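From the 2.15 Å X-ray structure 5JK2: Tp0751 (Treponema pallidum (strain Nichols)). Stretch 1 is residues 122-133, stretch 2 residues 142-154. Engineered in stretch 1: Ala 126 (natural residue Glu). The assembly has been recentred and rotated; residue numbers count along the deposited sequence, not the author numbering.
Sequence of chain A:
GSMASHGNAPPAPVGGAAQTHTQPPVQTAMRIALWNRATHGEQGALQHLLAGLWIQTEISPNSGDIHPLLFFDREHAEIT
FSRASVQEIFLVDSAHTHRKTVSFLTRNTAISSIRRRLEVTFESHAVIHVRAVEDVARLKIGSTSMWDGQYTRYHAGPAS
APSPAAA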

ATOM      1  N   PHE A 122       8.742  -1.437  -1.937  1.00 38.28           N
ATOM      2  CA  PHE A 122       8.790  -2.839  -2.325  1.00 34.58           C
ATOM      3  C   PHE A 122      10.138  -3.475  -2.022  1.00 36.22           C
ATOM      4  O   PHE A 122      11.186  -2.864  -2.225  1.00 39.35           O
ATOM      5  N   GLU A 123      10.093  -4.713  -1.541  1.00 37.57           N
ATOM      6  CA  GLU A 123      11.290  -5.518  -1.338  1.00 37.58           C
ATOM      7  C   GLU A 123      11.246  -6.674  -2.326  1.00 35.47           C
ATOM      8  O   GLU A 123      12.272  -7.121  -2.835  1.00 37.47           O
ATOM      9  N   SER A 124      10.033  -7.146  -2.590  1.00 37.89           N
ATOM     10  CA  SER A 124       9.799  -8.201  -3.563  1.00 36.72           C
ATOM     11  C   SER A 124       8.410  -8.005  -4.138  1.00 37.24           C
ATOM     12  O   SER A 124       7.703  -7.077  -3.752  1.00 38.73           O
ATOM     13  N   HIS A 125       8.009  -8.882  -5.048  1.00 35.11           N
ATOM     14  CA  HIS A 125       6.714  -8.734  -5.694  1.00 43.24           C
ATOM     15  C   HIS A 125       5.576  -8.937  -4.693  1.00 43.92           C
ATOM     16  O   HIS A 125       4.464  -8.456  -4.908  1.00 40.82           O
ATOM     17  N   ALA A 126       5.861  -9.639  -3.598  1.00 38.64           N
ATOM     18  CA  ALA A 126       4.854  -9.913  -2.575  1.00 33.01           C
ATOM     19  C   ALA A 126       5.363  -9.551  -1.185  1.00 37.54           C
ATOM     20  O   ALA A 126       4.901 -10.096  -0.181  1.00 35.50           O
ATOM     21  N   VAL A 127       6.320  -8.629  -1.142  1.00 33.90           N
ATOM     22  CA  VAL A 127       6.894  -8.160   0.113  1.00 23.65           C
ATOM     23  C   VAL A 127       7.181  -6.666   0.020  1.00 28.14           C
ATOM     24  O   VAL A 127       7.929  -6.223  -0.851  1.00 36.27           O
ATOM     25  N   ILE A 128       6.576  -5.897   0.921  1.00 32.44           N
ATOM     26  CA  ILE A 128       6.754  -4.450   0.957  1.00 33.19           C
ATOM     27  C   ILE A 128       7.112  -3.986   2.364  1.00 29.82           C
ATOM     28  O   ILE A 128       7.138  -4.782   3.304  1.00 31.47           O
ATOM     29  N   HIS A 129       7.378  -2.691   2.501  1.00 28.89           N
ATOM     30  CA  HIS A 129       7.509  -2.069   3.811  1.00 32.29           C
ATOM     31  C   HIS A 129       6.804  -0.720   3.776  1.00 27.43           C
ATOM     32  O   HIS A 129       7.069   0.104   2.901  1.00 26.43           O
ATOM     33  N   VAL A 130       5.899  -0.508   4.726  1.00 24.77           N
ATOM     34  CA  VAL A 130       5.043   0.672   4.721  1.00 29.42           C
ATOM     35  C   VAL A 130       5.382   1.643   5.846  1.00 26.82           C
ATOM     36  O   VAL A 130       5.681   1.236   6.968  1.00 28.26           O
ATOM     37  N   ARG A 131       5.328   2.930   5.519  1.00 22.05           N
ATOM     38  CA  ARG A 131       5.430   4.002   6.495  1.00 29.85           C
ATOM     39  C   ARG A 131       4.224   4.904   6.281  1.00 23.68           C
ATOM     40  O   ARG A 131       3.948   5.322   5.158  1.00 24.96           O
ATOM     41  N   ALA A 132       3.502   5.185   7.361  1.00 26.79           N
ATOM     42  CA  ALA A 132       2.286   5.982   7.283  1.00 24.65           C
ATOM     43  C   ALA A 132       2.408   7.236   8.138  1.00 25.04           C
ATOM     44  O   ALA A 132       3.042   7.220   9.192  1.00 29.57           O
ATOM     45  N   VAL A 133       1.803   8.321   7.669  1.00 26.76           N
ATOM     46  CA  VAL A 133       1.842   9.594   8.372  1.00 29.78           C
ATOM     47  C   VAL A 133       0.516  10.320   8.216  1.00 26.97           C
ATOM     48  O   VAL A 133       0.103  10.637   7.101  1.00 28.07           O
ATOM     49  N   GLY A 142       3.660  13.346  12.171  1.00 44.46           N
ATOM     50  CA  GLY A 142       4.274  12.091  11.759  1.00 38.19           C
ATOM     51  C   GLY A 142       5.124  11.377  12.796  1.00 48.84           C
ATOM     52  O   GLY A 142       6.340  11.256  12.638  1.00 48.21           O
ATOM     53  N   SER A 143       4.490  10.914  13.872  1.00 60.22           N
ATOM     54  CA  SER A 143       5.116   9.923  14.754  1.00 61.14           C
ATOM     55  C   SER A 143       4.948   8.527  14.115  1.00 57.49           C
ATOM     56  O   SER A 143       4.390   8.413  13.020  1.00 48.25           O
ATOM     57  N   THR A 144       5.457   7.482  14.768  1.00 53.46           N
ATOM     58  CA  THR A 144       5.283   6.106  14.283  1.00 45.20           C
ATOM     59  C   THR A 144       3.805   5.739  14.250  1.00 48.33           C
ATOM     60  O   THR A 144       3.043   6.133  15.135  1.00 49.28           O
ATOM     61  N   SER A 145       3.411   4.970  13.240  1.00 46.75           N
ATOM     62  CA  SER A 145       2.016   4.584  13.062  1.00 34.59           C
ATOM     63  C   SER A 145       1.810   3.111  13.377  1.00 29.77           C
ATOM     64  O   SER A 145       2.762   2.334  13.404  1.00 26.31           O
ATOM     65  N   MET A 146       0.558   2.736  13.621  1.00 39.41           N
ATOM     66  CA  MET A 146       0.212   1.338  13.843  1.00 34.44           C
ATOM     67  C   MET A 146       0.318   0.560  12.538  1.00 25.73           C
ATOM     68  O   MET A 146       0.410  -0.667  12.535  1.00 25.33           O
ATOM     69  N   TRP A 147       0.305   1.292  11.428  1.00 28.39           N
ATOM     70  CA  TRP A 147       0.356   0.695  10.102  1.00 26.24           C
ATOM     71  C   TRP A 147       1.791   0.508   9.619  1.00 29.66           C
ATOM     72  O   TRP A 147       2.042  -0.258   8.691  1.00 31.84           O
ATOM     73  N   ASP A 148       2.728   1.213  10.249  1.00 33.48           N
ATOM     74  CA  ASP A 148       4.143   1.062   9.928  1.00 23.38           C
ATOM     75  C   ASP A 148       4.596  -0.372  10.135  1.00 21.84           C
ATOM     76  O   ASP A 148       4.270  -0.994  11.144  1.00 27.21           O
ATOM     77  N   GLY A 149       5.349  -0.894   9.172  1.00 24.62           N
ATOM     78  CA  GLY A 149       5.909  -2.227   9.282  1.00 30.39           C
ATOM     79  C   GLY A 149       5.988  -2.945   7.953  1.00 25.15           C
ATOM     80  O   GLY A 149       5.678  -2.380   6.905  1.00 23.99           O
ATOM     81  N   GLN A 150       6.407  -4.204   8.006  1.00 21.50           N
ATOM     82  CA  GLN A 150       6.536  -5.025   6.815  1.00 22.68           C
ATOM     83  C   GLN A 150       5.208  -5.711   6.517  1.00 27.65           C
ATOM     84  O   GLN A 150       4.509  -6.138   7.436  1.00 27.41           O
ATOM     85  N   TYR A 151       4.865  -5.808   5.237  1.00 27.30           N
ATOM     86  CA  TYR A 151       3.657  -6.503   4.809  1.00 24.57           C
ATOM     87  C   TYR A 151       3.986  -7.571   3.780  1.00 24.13           C
ATOM     88  O   TYR A 151       5.016  -7.509   3.111  1.00 28.91           O
ATOM     89  N   THR A 152       3.094  -8.548   3.659  1.00 28.81           N
ATOM     90  CA  THR A 152       3.206  -9.579   2.640  1.00 24.79           C
ATOM     91  C   THR A 152       1.842  -9.801   2.014  1.00 22.25           C
ATOM     92  O   THR A 152       0.843  -9.907   2.720  1.00 26.66           O
ATOM     93  N   ARG A 153       1.796  -9.862   0.690  1.00 21.79           N
ATOM     94  CA  ARG A 153       0.527 -10.052   0.005  1.00 26.46           C
ATOM     95  C   ARG A 153      -0.005 -11.456   0.253  1.00 35.26           C
ATOM     96  O   ARG A 153       0.766 -12.411   0.369  1.00 40.54           O
ATOM     97  N   TYR A 154      -1.328 -11.576   0.331  1.00 35.27           N
ATOM     98  CA  TYR A 154      -1.948 -12.859   0.634  1.00 36.67           C
ATOM     99  C   TYR A 154      -1.973 -13.758  -0.594  1.00 37.43           C
ATOM    100  O   TYR A 154      -2.310 -13.324  -1.697  1.00 35.61           O
TER

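Side-chain packing between residues 122-133 and 142-154 of Tp0751, along the second stretch. Gly 142 has no side chain; its CA lies 3.5 Å from Val 133 CG1 (chi1 t), and its O accepts a weak hydrogen bond from Arg 131 NH2 (3.2 Å). Ser 143 (p) and Thr 144 (t) point away, but Ser 143 O sits over one face of the Arg 131 guanidinium. Ser 145 (t) points toward the first stretch, its CB 3.7 Å from Ala 132 O, while its OG accepts a hydrogen bond from Trp 147 N (3.2 Å). Trp 147 (m) offers its CB to Ala 132 CB at 4.1 Å; the indole leads away. Asp 148 (m) serves two partners: OD1 accepts a short hydrogen bond from Ala 132 N (2.7 Å), and OD2 forms a salt bridge with Arg 131 NH1 (3.3 Å), whose hydrogen bond is weak. Arg 131 starts away from the second stretch, but its t, p, t chain brings the guanidinium back. At Gly 149 the antiparallel pairing begins; its CA lies over the face of the His 129 ring (chi1 t), 4.3 Å from the ring centroid, in a CH-pi contact. Gln 150 (t, t) shares the face of Val 127 and His 129, and its NE2 lies 3.3 Å from Val 127 CG1. Tyr 151 (m) is buried on the other face with Ile 128 (p, t) and Val 130 (t): its CB meets Ile 128 CG1 at 3.6 Å, its CD1 meets Val 130 CG2 at 3.4 Å, and its OH donates to Trp 147 O (2.6 Å), tying the ring to its own stretch. Thr 152 (p) returns to the Val 127 face, CG2 4.3 Å from Val 127 CG2. Arg 153 (t, t, t) brings its CB within 4.2 Å of engineered Ala 126 CB; its end leads away.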

ATOM      1  CB  PHE A 122       8.498  -2.990  -3.815  1.00 41.70           C
ATOM      2  CG  PHE A 122       7.038  -3.030  -4.151  1.00 39.09           C
ATOM      3  CD1 PHE A 122       6.328  -1.864  -4.368  1.00 41.11           C
ATOM      4  CD2 PHE A 122       6.382  -4.241  -4.273  1.00 32.45           C
ATOM      5  CE1 PHE A 122       4.988  -1.909  -4.690  1.00 39.25           C
ATOM      6  CE2 PHE A 122       5.048  -4.290  -4.592  1.00 27.14           C
ATOM      7  CZ  PHE A 122       4.349  -3.124  -4.803  1.00 30.05           C
ATOM      8  CB  GLU A 123      11.375  -6.033   0.101  1.00 40.49           C
ATOM      9  CG  GLU A 123      10.966  -5.011   1.159  1.00 40.32           C
ATOM     10  CD  GLU A 123      11.102  -5.546   2.572  1.00 46.08           C
ATOM     11  OE1 GLU A 123      10.595  -4.894   3.509  1.00 39.38           O
ATOM     12  OE2 GLU A 123      11.718  -6.619   2.745  1.00 53.19           O
ATOM     13  CB  SER A 124       9.925  -9.583  -2.925  1.00 42.23           C
ATOM     14  OG  SER A 124      11.089  -9.671  -2.124  1.00 46.53           O
ATOM     15  CB  HIS A 125       6.581  -9.715  -6.863  1.00 43.02           C
ATOM     16  CG  HIS A 125       6.163 -11.094  -6.459  1.00 43.46           C
ATOM     17  ND1 HIS A 125       4.842 -11.446  -6.277  1.00 43.12           N
ATOM     18  CD2 HIS A 125       6.886 -12.210  -6.208  1.00 49.46           C
ATOM     19  CE1 HIS A 125       4.772 -12.719  -5.928  1.00 43.87           C
ATOM     20  NE2 HIS A 125       5.999 -13.205  -5.879  1.00 44.67           N
ATOM     21  CB  ALA A 126       4.445 -11.369  -2.617  1.00 35.29           C
ATOM     22  CB  VAL A 127       8.193  -8.914   0.460  1.00 31.02           C
ATOM     23  CG1 VAL A 127       8.760  -8.419   1.782  1.00 31.26           C
ATOM     24  CG2 VAL A 127       7.945 -10.416   0.515  1.00 33.93           C
ATOM     25  CB  ILE A 128       5.478  -3.704   0.493  1.00 31.16           C
ATOM     26  CG1 ILE A 128       4.296  -4.023   1.420  1.00 25.77           C
ATOM     27  CG2 ILE A 128       5.136  -4.077  -0.936  1.00 29.01           C
ATOM     28  CD1 ILE A 128       3.114  -3.091   1.265  1.00 20.56           C
ATOM     29  CB  HIS A 129       8.974  -1.901   4.211  1.00 39.92           C
ATOM     30  CG  HIS A 129       9.166  -1.618   5.670  1.00 38.28           C
ATOM     31  ND1 HIS A 129       9.674  -2.549   6.551  1.00 38.57           N
ATOM     32  CD2 HIS A 129       8.893  -0.514   6.406  1.00 34.58           C
ATOM     33  CE1 HIS A 129       9.717  -2.026   7.764  1.00 35.11           C
ATOM     34  NE2 HIS A 129       9.248  -0.793   7.703  1.00 35.35           N
ATOM     35  CB  VAL A 130       3.555   0.283   4.847  1.00 26.69           C
ATOM     36  CG1 VAL A 130       2.665   1.519   4.743  1.00 27.02           C
ATOM     37  CG2 VAL A 130       3.177  -0.731   3.780  1.00 31.30           C
ATOM     38  CB  ARG A 131       6.753   4.766   6.340  1.00 34.41           C
ATOM     39  CG  ARG A 131       6.782   6.195   6.892  1.00 36.70           C
ATOM     40  CD  ARG A 131       6.940   6.240   8.409  1.00 42.83           C
ATOM     41  NE  ARG A 131       7.073   7.617   8.893  1.00 53.31           N
ATOM     42  CZ  ARG A 131       7.352   7.958  10.149  1.00 50.80           C
ATOM     43  NH1 ARG A 131       7.535   7.027  11.076  1.00 48.40           N
ATOM     44  NH2 ARG A 131       7.450   9.239  10.476  1.00 47.98           N
ATOM     45  CB  ALA A 132       1.086   5.158   7.716  1.00 31.22           C
ATOM     46  CB  VAL A 133       2.978  10.496   7.850  1.00 26.32           C
ATOM     47  CG1 VAL A 133       2.910  11.882   8.489  1.00 28.57           C
ATOM     48  CG2 VAL A 133       4.323   9.844   8.107  1.00 29.73           C
ATOM     49  CB  SER A 143       4.527   9.960  16.180  1.00 62.07           C
ATOM     50  OG  SER A 143       3.137   9.710  16.227  1.00 62.67           O
ATOM     51  CB  THR A 144       6.030   5.071  15.160  1.00 52.08           C
ATOM     52  OG1 THR A 144       5.976   3.783  14.534  1.00 49.70           O
ATOM     53  CG2 THR A 144       5.399   4.979  16.545  1.00 59.92           C
ATOM     54  CB  SER A 145       1.565   4.881  11.631  1.00 32.32           C
ATOM     55  OG  SER A 145       0.238   4.442  11.412  1.00 43.71           O
ATOM     56  CB  MET A 146      -1.203   1.216  14.415  1.00 35.64           C
ATOM     57  CG  MET A 146      -2.301   1.687  13.472  1.00 28.98           C
ATOM     58  SD  MET A 146      -3.941   1.668  14.218  1.00 24.12           S
ATOM     59  CE  MET A 146      -4.050  -0.021  14.772  1.00 22.61           C
ATOM     60  CB  TRP A 147      -0.423   1.562   9.110  1.00 32.28           C
ATOM     61  CG  TRP A 147      -1.799   1.910   9.591  1.00 30.05           C
ATOM     62  CD1 TRP A 147      -2.251   3.139   9.963  1.00 27.80           C
ATOM     63  CD2 TRP A 147      -2.898   1.009   9.767  1.00 23.37           C
ATOM     64  NE1 TRP A 147      -3.565   3.063  10.353  1.00 18.13           N
ATOM     65  CE2 TRP A 147      -3.986   1.765  10.241  1.00 17.93           C
ATOM     66  CE3 TRP A 147      -3.068  -0.363   9.565  1.00 23.20           C
ATOM     67  CZ2 TRP A 147      -5.223   1.196  10.520  1.00 20.15           C
ATOM     68  CZ3 TRP A 147      -4.299  -0.924   9.840  1.00 18.43           C
ATOM     69  CH2 TRP A 147      -5.359  -0.147  10.311  1.00 19.42           C
ATOM     70  CB  ASP A 148       5.000   1.995  10.785  1.00 30.28           C
ATOM     71  CG  ASP A 148       4.988   3.424  10.288  1.00 30.39           C
ATOM     72  OD1 ASP A 148       4.056   3.792   9.547  1.00 32.43           O
ATOM     73  OD2 ASP A 148       5.916   4.180  10.645  1.00 34.31           O
ATOM     74  CB  GLN A 150       7.643  -6.061   7.001  1.00 28.23           C
ATOM     75  CG  GLN A 150       8.017  -6.808   5.737  1.00 26.57           C
ATOM     76  CD  GLN A 150       8.902  -8.004   6.009  1.00 25.28           C
ATOM     77  OE1 GLN A 150       9.044  -8.444   7.149  1.00 37.13           O
ATOM     78  NE2 GLN A 150       9.506  -8.538   4.959  1.00 29.56           N
ATOM     79  CB  TYR A 151       2.639  -5.524   4.222  1.00 25.50           C
ATOM     80  CG  TYR A 151       2.014  -4.600   5.233  1.00 26.41           C
ATOM     81  CD1 TYR A 151       2.693  -3.482   5.691  1.00 24.37           C
ATOM     82  CD2 TYR A 151       0.741  -4.843   5.726  1.00 27.92           C
ATOM     83  CE1 TYR A 151       2.125  -2.632   6.618  1.00 25.62           C
ATOM     84  CE2 TYR A 151       0.163  -4.000   6.650  1.00 26.65           C
ATOM     85  CZ  TYR A 151       0.858  -2.896   7.094  1.00 22.29           C
ATOM     86  OH  TYR A 151       0.278  -2.057   8.019  1.00 19.73           O
ATOM     87  CB  THR A 152       3.727 -10.906   3.217  1.00 25.80           C
ATOM     88  OG1 THR A 152       2.874 -11.334   4.286  1.00 43.13           O
ATOM     89  CG2 THR A 152       5.139 -10.742   3.738  1.00 20.55           C
ATOM     90  CB  ARG A 153       0.673  -9.801  -1.495  1.00 31.58           C
ATOM     91  CG  ARG A 153      -0.657  -9.634  -2.225  1.00 28.21           C
ATOM     92  CD  ARG A 153      -0.444  -9.407  -3.706  1.00 25.16           C
ATOM     93  NE  ARG A 153      -1.680  -9.056  -4.399  1.00 27.68           N
ATOM     94  CZ  ARG A 153      -2.566  -9.939  -4.853  1.00 30.28           C
ATOM     95  NH1 ARG A 153      -3.658  -9.519  -5.475  1.00 35.24           N
ATOM     96  NH2 ARG A 153      -2.368 -11.241  -4.684  1.00 37.95           N
ATOM     97  CB  TYR A 154      -3.375 -12.686   1.170  1.00 36.57           C
ATOM     98  CG  TYR A 154      -4.035 -14.017   1.494  1.00 30.80           C
ATOM     99  CD1 TYR A 154      -3.806 -14.657   2.706  1.00 35.06           C
ATOM    100  CD2 TYR A 154      -4.853 -14.652   0.569  1.00 29.38           C
ATOM    101  CE1 TYR A 154      -4.395 -15.886   2.992  1.00 37.55           C
ATOM    102  CE2 TYR A 154      -5.443 -15.875   0.849  1.00 35.50           C
ATOM    103  CZ  TYR A 154      -5.212 -16.486   2.057  1.00 41.60           C
ATOM    104  OH  TYR A 154      -5.806 -17.701   2.318  1.00 48.39           O
TER